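PDB 5ZWT: acyl carrier protein from Leishmania major, which probably carries growing acyl chains on a phosphopantetheine arm during fatty acid biosynthesis, although this apo form bears no such arm. Local coordinates for residues L56-H61 and E74-N79. The protein carries 1 engineered substitution. Sequence-based numbering, arbitrary orientation.
Sequences LDIPDH and EYIAQN
In the helical bundle of this acyl carrier protein, L56, I58 and P59 of the loop between helix 40-53 and the short helix 60-63 pack against Y75 and I76 of helix 69-78 and N79, which follows it. No hydrogen bond links the two segments; the contact is mostly one of apolar side chains. Y75 has CG anti to its backbone N (chi1 173°), which carries the ring across to the loop, where I58 slides past it in the opposite direction. I58 CG1 lies 3.6 Å from Y75 CE2, and I58 CG2 sits 3.9 Å from Y75 CZ. Beyond the ring, the phenol oxygen Y75 OH comes 3.7 Å from CD of P59, which occupies the N-cap position of helix 60-63. The contact joins this loop to the last helix of the bundle; I76 also touches I50 of helix 40-53, and I58 N is hydrogen-bonded to E51 OE1. Deeper in, L56 CD2 lies 4.0 Å from I76 CD1, and I58 CD1 approaches the same methyl at 4.3 Å. L56 CD2 meets the end of N79 tip to tip, 3.5 Å from N79 CG.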
loop_
_atom_site.group_PDB
_atom_site.type_symbol
_atom_site.label_atom_id
_atom_site.label_comp_id
_atom_site.label_asym_id
_atom_site.label_seq_id
_atom_site.Cartn_x
_atom_site.Cartn_y
_atom_site.Cartn_z
ATOM N N LEU A 56 3.692 -2.278 -13.839
ATOM C CA LEU A 56 5.095 -1.982 -14.034
ATOM C C LEU A 56 5.594 -2.807 -15.200
ATOM O O LEU A 56 5.180 -3.951 -15.387
ATOM C CB LEU A 56 5.932 -2.299 -12.793
ATOM C CG LEU A 56 6.392 -1.029 -12.101
ATOM C CD1 LEU A 56 5.184 -0.334 -11.562
ATOM C CD2 LEU A 56 7.364 -1.335 -11.001
ATOM N N ASP A 57 6.500 -2.240 -15.968
ATOM C CA ASP A 57 7.219 -3.023 -16.954
ATOM C C ASP A 57 8.612 -3.166 -16.364
ATOM O O ASP A 57 9.340 -2.179 -16.211
ATOM C CB ASP A 57 7.228 -2.359 -18.332
ATOM C CG ASP A 57 8.041 -3.146 -19.345
ATOM O OD1 ASP A 57 9.244 -2.844 -19.501
ATOM O OD2 ASP A 57 7.482 -4.076 -19.978
ATOM N N ILE A 58 8.973 -4.394 -16.026
ATOM C CA ILE A 58 10.247 -4.684 -15.383
ATOM C C ILE A 58 11.209 -5.098 -16.489
ATOM O O ILE A 58 10.948 -6.097 -17.175
ATOM C CB ILE A 58 10.097 -5.786 -14.319
ATOM C CG1 ILE A 58 9.119 -5.335 -13.225
ATOM C CG2 ILE A 58 11.437 -6.160 -13.711
ATOM C CD1 ILE A 58 8.642 -6.454 -12.320
ATOM N N PRO A 59 12.297 -4.361 -16.711
ATOM C CA PRO A 59 13.238 -4.748 -17.761
ATOM C C PRO A 59 13.845 -6.099 -17.445
ATOM O O PRO A 59 13.900 -6.519 -16.286
ATOM C CB PRO A 59 14.288 -3.632 -17.729
ATOM C CG PRO A 59 14.160 -3.032 -16.373
ATOM C CD PRO A 59 12.722 -3.143 -16.006
ATOM N N ASP A 60 14.274 -6.796 -18.498
ATOM C CA ASP A 60 14.790 -8.145 -18.311
ATOM C C ASP A 60 15.979 -8.152 -17.363
ATOM O O ASP A 60 16.178 -9.123 -16.629
ATOM C CB ASP A 60 15.162 -8.754 -19.661
ATOM C CG ASP A 60 13.945 -9.093 -20.500
ATOM O OD1 ASP A 60 12.822 -8.698 -20.119
ATOM O OD2 ASP A 60 14.111 -9.752 -21.546
ATOM N N HIS A 61 16.770 -7.075 -17.350
ATOM C CA HIS A 61 17.912 -7.009 -16.444
ATOM C C HIS A 61 17.474 -7.135 -14.984
ATOM O O HIS A 61 18.112 -7.841 -14.195
ATOM C CB HIS A 61 18.685 -5.710 -16.668
ATOM N N GLU A 74 11.476 -5.946 -2.520
ATOM C CA GLU A 74 12.536 -4.938 -2.479
ATOM C C GLU A 74 12.579 -4.130 -3.770
ATOM O O GLU A 74 12.736 -2.902 -3.742
ATOM C CB GLU A 74 13.888 -5.606 -2.226
ATOM C CG GLU A 74 14.096 -6.100 -0.798
ATOM C CD GLU A 74 15.287 -7.039 -0.680
ATOM O OE1 GLU A 74 15.250 -7.963 0.164
ATOM O OE2 GLU A 74 16.256 -6.861 -1.451
ATOM N N TYR A 75 12.403 -4.801 -4.909
ATOM C CA TYR A 75 12.435 -4.116 -6.193
ATOM C C TYR A 75 11.212 -3.233 -6.379
ATOM O O TYR A 75 11.330 -2.072 -6.790
ATOM C CB TYR A 75 12.510 -5.133 -7.325
ATOM C CG TYR A 75 12.383 -4.486 -8.673
ATOM C CD1 TYR A 75 13.487 -3.914 -9.285
ATOM C CD2 TYR A 75 11.155 -4.419 -9.324
ATOM C CE1 TYR A 75 13.382 -3.310 -10.512
ATOM C CE2 TYR A 75 11.041 -3.811 -10.552
ATOM C CZ TYR A 75 12.160 -3.257 -11.142
ATOM O OH TYR A 75 12.066 -2.649 -12.371
ATOM N N ILE A 76 10.022 -3.780 -6.123
ATOM C CA ILE A 76 8.804 -3.024 -6.385
ATOM C C ILE A 76 8.715 -1.819 -5.459
ATOM O O ILE A 76 8.371 -0.711 -5.891
ATOM C CB ILE A 76 7.563 -3.928 -6.252
ATOM C CG1 ILE A 76 7.581 -5.053 -7.297
ATOM C CG2 ILE A 76 6.285 -3.099 -6.405
ATOM C CD1 ILE A 76 7.391 -4.581 -8.710
ATOM N N ALA A 77 9.043 -2.004 -4.179
ATOM C CA ALA A 77 8.921 -0.908 -3.224
ATOM C C ALA A 77 9.838 0.259 -3.577
ATOM O O ALA A 77 9.484 1.419 -3.335
ATOM C CB ALA A 77 9.219 -1.409 -1.812
ATOM N N GLN A 78 11.009 -0.027 -4.150
ATOM C CA GLN A 78 11.979 0.996 -4.522
ATOM C C GLN A 78 11.699 1.629 -5.879
ATOM O O GLN A 78 12.292 2.666 -6.195
ATOM C CB GLN A 78 13.392 0.405 -4.526
ATOM N N ASN A 79 10.849 1.024 -6.694
ATOM C CA ASN A 79 10.572 1.560 -8.019
ATOM C C ASN A 79 9.577 2.707 -7.902
ATOM O O ASN A 79 8.463 2.498 -7.405
ATOM C CB ASN A 79 10.034 0.466 -8.939
ATOM C CG ASN A 79 10.004 0.886 -10.404
ATOM O OD1 ASN A 79 9.498 1.956 -10.753
ATOM N ND2 ASN A 79 10.567 0.045 -11.268
#